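Local coordinates for Abbfa_003403 (Acinetobacter baumannii, PDB 4ZXH), which probably assembles a peptide product as a nonribosomal peptide synthetase that carries condensation, adenylation, peptidyl carrier and thioesterase domains in one chain, at residues A7-E12 with W87-P92; S15-S20 with E179-A184; M305-D310 with R451-L456; G636-H641 with A820-Q825; A973-I978 with A1223-P1228. All coordinates share one frame; numbering follows the deposited sequence.

Contact 1: residues A7-E12 with W87-P92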
# COMPACT_ATOMS: atom_id res chain seq x y z
N ALA A 7 -2.07 38.26 31.38
CA ALA A 7 -2.40 39.17 30.28
C ALA A 7 -1.57 38.92 29.01
O ALA A 7 -0.34 38.76 29.04
CB ALA A 7 -2.27 40.64 30.73
N ARG A 8 -2.28 38.87 27.89
CA ARG A 8 -1.69 38.71 26.57
C ARG A 8 -1.40 40.09 25.98
O ARG A 8 -2.31 40.81 25.57
CB ARG A 8 -2.65 37.93 25.66
CG ARG A 8 -2.03 37.26 24.44
CD ARG A 8 -2.91 36.09 24.01
NE ARG A 8 -4.25 36.21 24.59
CZ ARG A 8 -5.03 35.18 24.93
NH1 ARG A 8 -4.62 33.93 24.75
NH2 ARG A 8 -6.23 35.40 25.46
N LEU A 9 -0.12 40.47 25.96
CA LEU A 9 0.27 41.63 25.17
C LEU A 9 1.09 41.09 24.00
O LEU A 9 1.74 40.05 24.12
CB LEU A 9 1.03 42.65 26.02
CG LEU A 9 2.27 42.26 26.84
CD1 LEU A 9 3.47 42.43 25.96
CD2 LEU A 9 2.41 43.08 28.11
N GLU A 10 1.06 41.79 22.86
CA GLU A 10 1.31 41.15 21.57
C GLU A 10 2.79 41.11 21.13
O GLU A 10 3.48 42.13 21.11
CB GLU A 10 0.45 41.83 20.49
CG GLU A 10 -0.19 40.82 19.52
CD GLU A 10 -1.45 40.16 20.07
OE1 GLU A 10 -1.85 40.46 21.23
OE2 GLU A 10 -2.05 39.33 19.35
N PRO A 11 3.29 39.90 20.81
CA PRO A 11 4.71 39.56 20.63
C PRO A 11 5.34 40.04 19.32
O PRO A 11 4.65 40.20 18.32
CB PRO A 11 4.70 38.03 20.67
CG PRO A 11 3.33 37.66 20.23
CD PRO A 11 2.42 38.70 20.72
N GLU A 12 6.66 40.27 19.37
CA GLU A 12 7.46 40.57 18.20
C GLU A 12 8.55 39.50 18.03
O GLU A 12 8.91 38.82 18.98
CB GLU A 12 8.11 41.96 18.31
CG GLU A 12 7.14 43.17 18.32
CD GLU A 12 6.28 43.31 17.05
OE1 GLU A 12 6.80 43.07 15.94
OE2 GLU A 12 5.09 43.68 17.17
N TRP A 87 10.64 34.33 19.59
CA TRP A 87 9.74 35.42 19.94
C TRP A 87 10.16 36.06 21.26
O TRP A 87 10.63 35.38 22.15
CB TRP A 87 8.31 34.90 20.06
CG TRP A 87 7.77 34.39 18.78
CD1 TRP A 87 7.88 33.12 18.30
CD2 TRP A 87 7.04 35.13 17.80
NE1 TRP A 87 7.25 33.03 17.07
CE2 TRP A 87 6.73 34.25 16.75
CE3 TRP A 87 6.61 36.46 17.72
CZ2 TRP A 87 6.01 34.65 15.63
CZ3 TRP A 87 5.90 36.86 16.60
CH2 TRP A 87 5.61 35.96 15.57
N ASP A 88 9.99 37.37 21.39
CA ASP A 88 10.35 38.04 22.64
C ASP A 88 9.50 37.54 23.80
O ASP A 88 9.91 37.57 24.96
CB ASP A 88 10.22 39.57 22.51
CG ASP A 88 8.78 40.02 22.30
OD1 ASP A 88 7.94 39.20 21.85
OD2 ASP A 88 8.49 41.21 22.57
N ARG A 89 8.29 37.07 23.47
CA ARG A 89 7.39 36.54 24.49
C ARG A 89 6.28 35.69 23.87
O ARG A 89 5.88 35.91 22.74
CB ARG A 89 6.78 37.67 25.30
CG ARG A 89 5.79 38.49 24.53
CD ARG A 89 5.25 39.62 25.37
NE ARG A 89 6.28 40.58 25.79
CZ ARG A 89 6.59 41.70 25.13
NH1 ARG A 89 5.98 41.98 23.97
NH2 ARG A 89 7.53 42.52 25.60
N VAL A 90 5.81 34.72 24.63
CA VAL A 90 4.77 33.81 24.18
C VAL A 90 3.69 33.72 25.26
O VAL A 90 4.00 33.66 26.45
CB VAL A 90 5.33 32.41 23.90
CG1 VAL A 90 4.22 31.48 23.47
CG2 VAL A 90 6.37 32.47 22.83
N TYR A 91 2.42 33.72 24.89
CA TYR A 91 1.41 33.50 25.91
C TYR A 91 1.38 31.99 26.16
O TYR A 91 1.21 31.21 25.24
CB TYR A 91 0.03 34.05 25.50
CG TYR A 91 -0.98 34.07 26.65
CD1 TYR A 91 -0.84 34.96 27.71
CD2 TYR A 91 -2.07 33.20 26.66
CE1 TYR A 91 -1.75 34.98 28.76
CE2 TYR A 91 -2.99 33.22 27.71
CZ TYR A 91 -2.83 34.11 28.75
OH TYR A 91 -3.73 34.13 29.79
N PRO A 92 1.60 31.58 27.42
CA PRO A 92 1.67 30.15 27.72
C PRO A 92 0.34 29.50 27.46
O PRO A 92 -0.70 30.12 27.68
CB PRO A 92 2.01 30.10 29.21
CG PRO A 92 2.52 31.48 29.54
CD PRO A 92 1.78 32.41 28.62
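Two surface loops of the condensation domain run nearly antiparallel here, one leading into strand 13-18 and the other leaving strand 81-87, so they prolong the pairing of those neighbouring strands beyond its regular part. At the far end Arg8 lies across Tyr91. Its CB lies over one face of the ring, 4.0 Å from Tyr91 CD1; from there CG stands anti to the backbone N (chi1 -159°), and CG and CD follow the root of the tyrosine, with Arg8 CD 3.8 Å from Tyr91 CG. The chain bends at chi3 and turns the guanidinium back over the ring, where Arg8 NH1 is 3.3 Å from Tyr91 CD2. This is an off-centre cation-pi contact, with Arg8 CZ 4.3 Å from the centroid of the Tyr91 ring and the two planes inclined by 48°. A long, flexible cation suits an exposed place like this, since its methylenes and its charge both use the aromatic face. Midway, Leu9 CD1 lies over one face of the Arg89 guanidinium, while Asp88 offers its charge from the opposite face. Pro11 CB packs on Trp87 CE3, and the indole NE1 is held by Ser74. Nearest the strands, Asp88 grips the backbone of Glu12 twice: OD1 accepts from Glu12 N from above the carboxylate plane, and Asp88 N donates to Glu12 O at 3.0 Å, nearly along the C=O axis.

Contact 2: residues S15-S20 with E179-A184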
# COMPACT_ATOMS: atom_id res chain seq x y z
N SER A 15 14.70 37.18 16.73
CA SER A 15 15.67 36.77 15.72
C SER A 15 15.21 35.55 14.90
O SER A 15 14.34 34.79 15.33
CB SER A 15 17.03 36.46 16.37
OG SER A 15 16.91 35.46 17.37
N ARG A 16 15.81 35.39 13.71
CA ARG A 16 15.50 34.30 12.78
C ARG A 16 16.67 33.33 12.62
O ARG A 16 17.78 33.75 12.36
CB ARG A 16 15.11 34.86 11.42
CG ARG A 16 13.95 35.84 11.47
CD ARG A 16 13.34 36.15 10.10
NE ARG A 16 12.04 36.79 10.27
CZ ARG A 16 10.87 36.16 10.12
NH1 ARG A 16 10.86 34.89 9.75
NH2 ARG A 16 9.72 36.81 10.32
N HIS A 17 16.41 32.03 12.74
CA HIS A 17 17.48 31.05 12.55
C HIS A 17 17.06 29.86 11.68
O HIS A 17 15.88 29.71 11.33
CB HIS A 17 17.97 30.56 13.90
CG HIS A 17 18.26 31.67 14.85
ND1 HIS A 17 19.43 32.40 14.81
CD2 HIS A 17 17.51 32.22 15.84
CE1 HIS A 17 19.40 33.33 15.74
NE2 HIS A 17 18.25 33.24 16.39
N ALA A 18 18.04 29.04 11.33
CA ALA A 18 17.78 27.80 10.64
C ALA A 18 17.33 26.73 11.64
O ALA A 18 17.55 26.88 12.84
CB ALA A 18 19.01 27.34 9.90
N ILE A 19 16.69 25.67 11.15
CA ILE A 19 16.49 24.49 11.99
C ILE A 19 17.65 23.55 11.69
O ILE A 19 18.35 23.71 10.68
CB ILE A 19 15.15 23.77 11.74
CG1 ILE A 19 15.06 23.25 10.31
CG2 ILE A 19 13.98 24.69 11.96
CD1 ILE A 19 13.91 22.26 10.10
N SER A 20 17.88 22.60 12.59
CA SER A 20 18.92 21.59 12.41
C SER A 20 18.40 20.44 11.58
O SER A 20 17.19 20.27 11.45
CB SER A 20 19.37 21.06 13.76
OG SER A 20 18.30 20.34 14.35
N GLU A 179 22.06 27.90 22.99
CA GLU A 179 23.08 27.27 22.15
C GLU A 179 22.51 26.55 20.91
O GLU A 179 23.16 26.50 19.88
CB GLU A 179 23.91 26.29 22.99
CG GLU A 179 25.00 25.55 22.19
CD GLU A 179 26.21 26.43 21.86
OE1 GLU A 179 26.38 27.50 22.50
OE2 GLU A 179 26.98 26.03 20.95
N PHE A 180 21.30 25.99 21.01
CA PHE A 180 20.69 25.24 19.90
C PHE A 180 20.72 26.01 18.58
O PHE A 180 20.84 25.44 17.50
CB PHE A 180 19.23 24.87 20.22
CG PHE A 180 18.30 26.06 20.29
CD1 PHE A 180 18.32 26.93 21.40
CD2 PHE A 180 17.41 26.33 19.25
CE1 PHE A 180 17.46 28.03 21.46
CE2 PHE A 180 16.55 27.43 19.31
CZ PHE A 180 16.57 28.28 20.42
N VAL A 181 20.59 27.32 18.69
CA VAL A 181 20.62 28.19 17.54
C VAL A 181 21.99 28.24 16.88
O VAL A 181 22.10 28.14 15.66
CB VAL A 181 20.15 29.60 17.95
CG1 VAL A 181 20.88 30.68 17.19
CG2 VAL A 181 18.63 29.70 17.75
N GLN A 182 23.05 28.40 17.68
CA GLN A 182 24.39 28.43 17.13
C GLN A 182 24.67 27.10 16.42
O GLN A 182 25.16 27.07 15.30
CB GLN A 182 25.44 28.70 18.21
CG GLN A 182 26.80 29.07 17.64
CD GLN A 182 27.80 29.50 18.70
OE1 GLN A 182 27.48 29.56 19.89
NE2 GLN A 182 29.02 29.83 18.28
N TYR A 183 24.33 26.00 17.09
CA TYR A 183 24.46 24.67 16.52
C TYR A 183 23.80 24.56 15.15
O TYR A 183 24.43 24.15 14.17
CB TYR A 183 23.87 23.63 17.47
CG TYR A 183 24.01 22.20 17.01
CD1 TYR A 183 25.18 21.48 17.26
CD2 TYR A 183 22.98 21.54 16.33
CE1 TYR A 183 25.33 20.16 16.85
CE2 TYR A 183 23.12 20.22 15.91
CZ TYR A 183 24.30 19.54 16.18
OH TYR A 183 24.47 18.22 15.79
N ALA A 184 22.52 24.93 15.07
CA ALA A 184 21.78 24.86 13.82
C ALA A 184 22.39 25.76 12.74
O ALA A 184 22.55 25.35 11.59
CB ALA A 184 20.33 25.21 14.03
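The imidazole of His17 presents one face to Val181, and the two side chains cross at about a right angle. Val181 CG1 sits over that face, 3.4 Å from the centroid of the His17 ring and 19° off its normal, which makes a CH-pi contact. The second methyl reaches the rim, with Val181 CG2 3.4 Å from His17 CD2, and its other side meets the face of Phe180. A branched residue suits this place because it can serve two rings at once. The histidine is held in rotation at both nitrogens: NE2 shares a 2.8 Å hydrogen bond with Ser15 OG, and ND1 is bonded to Asp185, whose negative charge would favour a proton on it. One helical turn on, small Ala184 points its CB at the backbone, 3.5 Å from Ala18 O, and so lets the chain come close to the helix. Ser20 CB meets the edge of the Tyr183 ring, whose hydroxyl is bonded to Glu22. In the condensation domain, helix 179-187 thus packs against strand 13-18 just where that chain turns into helix 21-32, with Ser20 as N-cap, while strand 81-87 pairs with strand 13-18 and receives Ile19 on Ile82.

Contact 3: residues M305-D310 with R451-L456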
# COMPACT_ATOMS: atom_id res chain seq x y z
N MET A 305 21.17 -5.63 9.51
CA MET A 305 21.91 -6.86 9.80
C MET A 305 21.55 -7.94 8.79
O MET A 305 20.39 -8.15 8.48
CB MET A 305 21.60 -7.40 11.21
CG MET A 305 22.09 -6.57 12.40
SD MET A 305 23.86 -6.59 12.63
CE MET A 305 24.18 -8.34 12.47
N ASP A 306 22.56 -8.66 8.31
CA ASP A 306 22.27 -9.87 7.56
C ASP A 306 22.42 -11.03 8.52
O ASP A 306 23.54 -11.42 8.85
CB ASP A 306 23.20 -10.01 6.35
CG ASP A 306 22.72 -11.06 5.37
OD1 ASP A 306 21.82 -11.85 5.72
OD2 ASP A 306 23.23 -11.09 4.23
N ILE A 307 21.29 -11.56 9.00
CA ILE A 307 21.30 -12.72 9.89
C ILE A 307 21.84 -13.95 9.20
O ILE A 307 21.38 -14.30 8.11
CB ILE A 307 19.91 -13.09 10.42
CG1 ILE A 307 19.18 -11.86 10.95
CG2 ILE A 307 20.02 -14.16 11.50
CD1 ILE A 307 19.88 -11.24 12.08
N ASP A 308 22.80 -14.60 9.84
CA ASP A 308 23.26 -15.92 9.45
C ASP A 308 22.81 -16.93 10.52
O ASP A 308 23.40 -17.00 11.59
CB ASP A 308 24.78 -15.91 9.29
CG ASP A 308 25.36 -17.27 8.93
OD1 ASP A 308 24.62 -18.16 8.45
OD2 ASP A 308 26.58 -17.43 9.13
N ALA A 309 21.76 -17.69 10.23
CA ALA A 309 21.17 -18.62 11.20
C ALA A 309 22.15 -19.67 11.73
O ALA A 309 21.89 -20.35 12.73
CB ALA A 309 19.96 -19.32 10.60
N ASP A 310 23.29 -19.79 11.05
CA ASP A 310 24.31 -20.77 11.39
C ASP A 310 25.17 -20.26 12.55
O ASP A 310 25.78 -21.05 13.26
CB ASP A 310 25.15 -21.08 10.15
CG ASP A 310 26.04 -22.29 10.33
OD1 ASP A 310 25.77 -23.12 11.22
OD2 ASP A 310 27.02 -22.42 9.57
N ARG A 451 24.17 -22.05 21.64
CA ARG A 451 23.21 -22.64 20.71
C ARG A 451 23.16 -21.82 19.42
O ARG A 451 23.30 -20.60 19.45
CB ARG A 451 21.83 -22.74 21.37
CG ARG A 451 20.81 -23.56 20.59
CD ARG A 451 19.58 -23.87 21.44
NE ARG A 451 19.75 -25.04 22.30
CZ ARG A 451 18.99 -25.30 23.36
NH1 ARG A 451 18.04 -24.45 23.73
NH2 ARG A 451 19.19 -26.40 24.07
N LYS A 452 22.99 -22.51 18.29
CA LYS A 452 22.88 -21.88 16.96
C LYS A 452 21.50 -21.28 16.74
O LYS A 452 20.49 -21.87 17.11
CB LYS A 452 23.20 -22.89 15.85
CG LYS A 452 24.68 -23.21 15.68
CD LYS A 452 24.91 -24.15 14.50
CE LYS A 452 26.40 -24.32 14.21
NZ LYS A 452 26.65 -25.26 13.07
N ILE A 453 21.46 -20.12 16.11
CA ILE A 453 20.23 -19.38 15.89
C ILE A 453 19.13 -20.24 15.24
O ILE A 453 17.96 -20.11 15.58
CB ILE A 453 20.49 -18.12 15.04
CG1 ILE A 453 21.40 -17.16 15.82
CG2 ILE A 453 19.19 -17.42 14.65
CD1 ILE A 453 21.57 -15.81 15.19
N VAL A 454 19.51 -21.13 14.32
CA VAL A 454 18.54 -22.07 13.76
C VAL A 454 18.04 -23.08 14.81
O VAL A 454 16.83 -23.31 14.91
CB VAL A 454 19.15 -22.84 12.54
CG1 VAL A 454 20.58 -23.31 12.84
CG2 VAL A 454 18.27 -24.00 12.15
N GLU A 455 18.96 -23.66 15.60
CA GLU A 455 18.63 -24.64 16.64
C GLU A 455 17.74 -24.08 17.75
O GLU A 455 17.23 -24.82 18.59
CB GLU A 455 19.91 -25.19 17.29
CG GLU A 455 20.85 -25.99 16.41
CD GLU A 455 22.20 -26.26 17.09
OE1 GLU A 455 22.48 -25.66 18.15
OE2 GLU A 455 22.97 -27.09 16.56
N LEU A 456 17.58 -22.77 17.75
CA LEU A 456 16.88 -22.08 18.82
C LEU A 456 15.37 -22.12 18.61
O LEU A 456 14.86 -21.67 17.59
CB LEU A 456 17.36 -20.63 18.91
CG LEU A 456 16.67 -19.69 19.88
CD1 LEU A 456 16.96 -20.05 21.31
CD2 LEU A 456 17.12 -18.28 19.60
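In the condensation domain the chain leaving strand 302-306 meets a short turn of helical backbone shape, residues 453-455, in the loop that follows helix 428-447. The backbone supplies one direct hydrogen bond: Val454 N donates to Ala309 O at 3.0 Å, in the carbonyl plane and on a lone pair. Ile453 and Gln311 add a backbone bond just beyond. The charged interaction lies at the surface. Asp310, with CG anti to its backbone N (chi1 -168°), runs alongside Lys452, and both point the same way. Lys452 is extended beyond CG, so its methylenes pass Asp310 O and NZ arrives at Asp310 OD1, 3.0 Å away, on the syn lone pair. A long aliphatic chain with a terminal charge fits this path along a carbonyl to a carboxylate. The isoleucines face inward: Ile453 CD1 meets Ile307 CG2 at 4.3 Å, and both side chains also rest on His268 and Phe316 of the helices beneath. Nearer the surface, Ala309 CB, too small to push the loops apart, packs on Val454 CB at 4.1 Å. Val454 O in turn accepts from Arg802, which belongs to the adenylation part of the chain, so the turn also touches the next domain. Lys452 N, just before the turn, donates to Glu455 OE1 at 3.2 Å, nearly straight (169°) and from above the carboxylate plane.

Contact 4: residues G636-H641 with A820-Q825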
# COMPACT_ATOMS: atom_id res chain seq x y z
N GLY A 636 -3.26 -40.63 -8.22
CA GLY A 636 -4.55 -41.13 -7.80
C GLY A 636 -4.58 -41.28 -6.30
O GLY A 636 -3.81 -42.05 -5.74
N VAL A 637 -5.48 -40.56 -5.65
CA VAL A 637 -5.57 -40.61 -4.21
C VAL A 637 -6.57 -41.67 -3.82
O VAL A 637 -7.76 -41.55 -4.11
CB VAL A 637 -5.99 -39.24 -3.62
CG1 VAL A 637 -6.14 -39.32 -2.09
CG2 VAL A 637 -4.98 -38.16 -4.00
N ARG A 638 -6.10 -42.73 -3.17
CA ARG A 638 -6.98 -43.83 -2.78
C ARG A 638 -7.58 -43.56 -1.42
O ARG A 638 -6.87 -43.47 -0.42
CB ARG A 638 -6.23 -45.16 -2.76
CG ARG A 638 -5.90 -45.70 -4.13
CD ARG A 638 -4.86 -46.79 -4.02
NE ARG A 638 -5.40 -48.07 -3.61
CZ ARG A 638 -4.72 -49.00 -2.95
NH1 ARG A 638 -3.47 -48.76 -2.56
NH2 ARG A 638 -5.30 -50.15 -2.65
N ILE A 639 -8.89 -43.45 -1.38
CA ILE A 639 -9.60 -43.13 -0.15
C ILE A 639 -10.35 -44.36 0.31
O ILE A 639 -11.01 -45.04 -0.50
CB ILE A 639 -10.56 -41.93 -0.36
CG1 ILE A 639 -9.76 -40.70 -0.75
CG2 ILE A 639 -11.36 -41.64 0.90
CD1 ILE A 639 -8.80 -40.24 0.35
N GLY A 640 -10.23 -44.66 1.60
CA GLY A 640 -10.87 -45.80 2.23
C GLY A 640 -12.23 -45.43 2.78
O GLY A 640 -12.55 -44.25 2.94
N HIS A 641 -13.04 -46.43 3.08
CA HIS A 641 -14.39 -46.12 3.53
C HIS A 641 -14.45 -45.60 4.96
O HIS A 641 -15.33 -44.79 5.27
CB HIS A 641 -15.29 -47.35 3.38
CG HIS A 641 -15.95 -47.43 2.03
ND1 HIS A 641 -15.73 -48.46 1.15
CD2 HIS A 641 -16.83 -46.59 1.42
CE1 HIS A 641 -16.44 -48.26 0.05
NE2 HIS A 641 -17.11 -47.13 0.19
N ALA A 820 -5.75 -40.45 3.50
CA ALA A 820 -5.81 -41.43 2.42
C ALA A 820 -5.00 -42.67 2.76
O ALA A 820 -4.11 -42.62 3.62
CB ALA A 820 -5.30 -40.83 1.15
N VAL A 821 -5.31 -43.77 2.09
CA VAL A 821 -4.52 -44.99 2.19
C VAL A 821 -3.12 -44.77 1.60
O VAL A 821 -2.10 -45.00 2.27
CB VAL A 821 -5.20 -46.16 1.48
CG1 VAL A 821 -4.30 -47.40 1.51
CG2 VAL A 821 -6.58 -46.44 2.08
N ASP A 822 -3.11 -44.32 0.35
CA ASP A 822 -1.88 -43.97 -0.35
C ASP A 822 -2.15 -43.27 -1.69
O ASP A 822 -3.30 -43.03 -2.06
CB ASP A 822 -1.03 -45.22 -0.57
CG ASP A 822 -1.78 -46.31 -1.30
OD1 ASP A 822 -2.64 -45.98 -2.14
OD2 ASP A 822 -1.54 -47.50 -1.01
N TYR A 823 -1.07 -42.95 -2.40
CA TYR A 823 -1.13 -42.62 -3.82
C TYR A 823 -1.03 -43.92 -4.61
O TYR A 823 -0.11 -44.73 -4.38
CB TYR A 823 -0.00 -41.67 -4.21
CG TYR A 823 -0.14 -40.24 -3.71
CD1 TYR A 823 -1.22 -39.46 -4.07
CD2 TYR A 823 0.84 -39.67 -2.90
CE1 TYR A 823 -1.35 -38.14 -3.62
CE2 TYR A 823 0.73 -38.36 -2.45
CZ TYR A 823 -0.37 -37.60 -2.81
OH TYR A 823 -0.50 -36.30 -2.37
N TRP A 824 -1.94 -44.12 -5.56
CA TRP A 824 -2.01 -45.40 -6.26
C TRP A 824 -0.70 -45.75 -7.01
O TRP A 824 -0.29 -45.06 -7.97
CB TRP A 824 -3.21 -45.41 -7.21
CG TRP A 824 -3.19 -46.54 -8.18
CD1 TRP A 824 -3.04 -46.46 -9.53
CD2 TRP A 824 -3.29 -47.94 -7.86
NE1 TRP A 824 -3.06 -47.72 -10.08
CE2 TRP A 824 -3.22 -48.64 -9.08
CE3 TRP A 824 -3.46 -48.65 -6.67
CZ2 TRP A 824 -3.30 -50.04 -9.14
CZ3 TRP A 824 -3.53 -50.04 -6.73
CH2 TRP A 824 -3.45 -50.72 -7.96
N GLN A 825 -0.07 -46.83 -6.54
CA GLN A 825 1.20 -47.35 -7.06
C GLN A 825 2.30 -46.30 -7.20
O GLN A 825 3.07 -46.28 -8.16
CB GLN A 825 0.96 -48.07 -8.37
CG GLN A 825 0.15 -49.31 -8.09
CD GLN A 825 0.01 -50.27 -9.24
OE1 GLN A 825 -0.17 -49.88 -10.40
NE2 GLN A 825 0.10 -51.56 -8.93
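Arg638 NH1 reaches both oxygens of Asp822, lying 2.8 Å from Asp822 OD2 in a salt bridge and making a weak hydrogen bond to OD1. Arginine and aspartate run side by side, their flat groups inclined by 31°. Bent at chi3, the arginine also brings its guanidinium face beneath the edge of Trp824, with Arg638 CD 3.5 Å from Trp824 CE3 and the planes 74° apart. On the other face of the strand, Val637 CG2 rests 3.6 Å from Tyr823 CE1, and Ala820 CB fits between Val637 and Ile639. The backbone sets this alternation: Trp824 N donates to Gly636 O at 2.8 Å, Arg638 N to Asp822 O, and Val821 N to Arg638 O. The short, weakly bonded strand 822-823 thereby forms one edge of a small antiparallel sheet whose other strands, 621-627 and 635-640, bracket what is probably the glycine-rich phosphate-binding loop of adenylate-forming enzymes. Further out, Asp576 O holds Trp824 NE1, Glu767 takes Tyr823 OH, and Arg845 binds Ala820 O.

Contact 5: residues A973-I978 with A1223-P1228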
# COMPACT_ATOMS: atom_id res chain seq x y z
N ALA A 973 5.25 15.88 -23.02
CA ALA A 973 5.36 17.31 -22.76
C ALA A 973 4.09 17.82 -22.09
O ALA A 973 3.02 17.27 -22.31
CB ALA A 973 5.62 18.05 -24.05
N PRO A 974 4.19 18.87 -21.25
CA PRO A 974 3.04 19.50 -20.58
C PRO A 974 2.01 20.00 -21.58
O PRO A 974 2.41 20.38 -22.66
CB PRO A 974 3.68 20.66 -19.81
CG PRO A 974 4.95 20.92 -20.53
CD PRO A 974 5.44 19.57 -20.92
N ARG A 975 0.73 19.99 -21.24
CA ARG A 975 -0.30 20.21 -22.27
C ARG A 975 -1.15 21.48 -22.08
O ARG A 975 -1.80 21.94 -23.02
CB ARG A 975 -1.20 18.97 -22.35
CG ARG A 975 -0.43 17.67 -22.70
CD ARG A 975 -1.18 16.39 -22.31
NE ARG A 975 -1.36 16.29 -20.86
CZ ARG A 975 -2.09 15.35 -20.27
NH1 ARG A 975 -2.71 14.43 -21.00
NH2 ARG A 975 -2.20 15.32 -18.94
N ASP A 976 -1.13 22.05 -20.89
CA ASP A 976 -1.89 23.27 -20.66
C ASP A 976 -1.10 24.19 -19.72
O ASP A 976 -0.00 23.81 -19.29
CB ASP A 976 -3.30 22.92 -20.12
CG ASP A 976 -3.28 22.28 -18.74
OD1 ASP A 976 -2.18 22.04 -18.20
OD2 ASP A 976 -4.38 22.00 -18.20
N PRO A 977 -1.61 25.40 -19.42
CA PRO A 977 -0.84 26.28 -18.51
C PRO A 977 -0.48 25.68 -17.13
O PRO A 977 0.57 25.99 -16.58
CB PRO A 977 -1.77 27.49 -18.35
CG PRO A 977 -2.47 27.59 -19.68
CD PRO A 977 -2.69 26.15 -20.11
N ILE A 978 -1.35 24.85 -16.55
CA ILE A 978 -1.04 24.27 -15.26
C ILE A 978 0.14 23.31 -15.36
O ILE A 978 1.06 23.34 -14.54
CB ILE A 978 -2.26 23.53 -14.67
CG1 ILE A 978 -3.28 24.52 -14.09
CG2 ILE A 978 -1.82 22.51 -13.65
CD1 ILE A 978 -4.53 23.86 -13.56
N ALA A 1223 -7.13 13.03 -28.15
CA ALA A 1223 -6.72 11.73 -28.69
C ALA A 1223 -5.24 11.67 -29.06
O ALA A 1223 -4.68 10.59 -29.16
CB ALA A 1223 -7.55 11.40 -29.86
N ILE A 1224 -4.61 12.83 -29.28
CA ILE A 1224 -3.18 12.82 -29.57
C ILE A 1224 -2.38 13.47 -28.46
O ILE A 1224 -1.21 13.74 -28.64
CB ILE A 1224 -2.83 13.55 -30.89
CG1 ILE A 1224 -3.35 14.98 -30.88
CG2 ILE A 1224 -3.30 12.76 -32.08
CD1 ILE A 1224 -2.92 15.79 -32.07
N ASN A 1225 -3.03 13.72 -27.32
CA ASN A 1225 -2.35 14.15 -26.09
C ASN A 1225 -1.76 15.56 -26.12
O ASN A 1225 -0.74 15.80 -25.50
CB ASN A 1225 -1.25 13.15 -25.76
CG ASN A 1225 -1.21 12.76 -24.29
OD1 ASN A 1225 -2.10 13.11 -23.50
ND2 ASN A 1225 -0.19 11.98 -23.93
N VAL A 1226 -2.39 16.48 -26.85
CA VAL A 1226 -2.00 17.89 -26.78
C VAL A 1226 -2.97 18.75 -25.91
O VAL A 1226 -2.78 19.98 -25.77
CB VAL A 1226 -1.89 18.52 -28.17
CG1 VAL A 1226 -0.93 17.72 -29.02
CG2 VAL A 1226 -3.25 18.60 -28.83
N LEU A 1227 -3.99 18.10 -25.34
CA LEU A 1227 -4.79 18.64 -24.25
C LEU A 1227 -5.03 17.54 -23.20
O LEU A 1227 -5.05 16.36 -23.54
CB LEU A 1227 -6.14 19.17 -24.74
CG LEU A 1227 -6.08 20.49 -25.50
CD1 LEU A 1227 -7.47 20.91 -25.95
CD2 LEU A 1227 -5.43 21.54 -24.60
N PRO A 1228 -5.20 17.92 -21.93
CA PRO A 1228 -5.45 16.93 -20.88
C PRO A 1228 -6.80 16.23 -21.04
O PRO A 1228 -7.75 16.84 -21.53
CB PRO A 1228 -5.43 17.76 -19.58
CG PRO A 1228 -4.63 18.97 -19.92
CD PRO A 1228 -4.93 19.26 -21.37
O HOH W 1 -1.83 22.49 -25.50
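Backbone 1223-1228 turns at Asn1225, whose positive phi of 69° ends helix 1210-1223 in a Schellman motif, and then passes Arg975 with Leu1227 CA 5.2 Å from Arg975 CA. No direct backbone bond joins the chains; one water donates to Arg975 O and to Val1226 O, 2.7 Å from the latter, and so bridges two acceptors. Arg975 carries most of the side-chain contact. Its CG and CD slide over Asn1225 O, with Arg975 CD 3.3 Å from that oxygen, before a bend at chi3 turns the head. NH1 then donates to Asn1225 OD1 at 2.9 Å, from above the carbonyl plane, and the guanidinium and amide planes stand almost perpendicular (88°). Here the carrier domain's helix 977-990 begins beside a helical insertion between strands 1157-1163 and 1262-1267, at the position of the lid in alpha/beta-hydrolase thioesterases. Pro1228 passes Arg975 in the opposite direction and sets its CA over the centre of the guanidinium face, 3.7 Å from Arg975 NH1. A flat cation can lie against a rigid proline in this way while its edge serves polar partners: NH2 forms a salt bridge with Glu979. Asp976, with CG between backbone N and carbonyl carbon, is the N-cap of the helix through OD1 to Glu979 N. Its OD2 pairs with Arg1045 and also lies 3.5 Å from Pro1228 CG.

Contacts 1 and 2 are neighbours, with centres 21 Å apart; their segments alternate along the chain, and the paired strands 13-18 and 81-87 run from one to the other. Contact 1 lies near, not in, the lipid site: the Tyr91 side chain is about 10 Å from the bound phosphocholine lipid and about 8 Å from a nickel ion. Contact 2 lies nearer the phosphopantetheine, which is about 10 Å from the side chain of Ile19. Contact 3, 46 Å from contact 2 between centres, belongs to the same domain. Contact 4, in the adenylation domain, is 40 Å from contact 3 and 86 Å from contact 1, between centres. Contact 5 joins carrier and thioesterase, its centre 66 Å from that of contact 4.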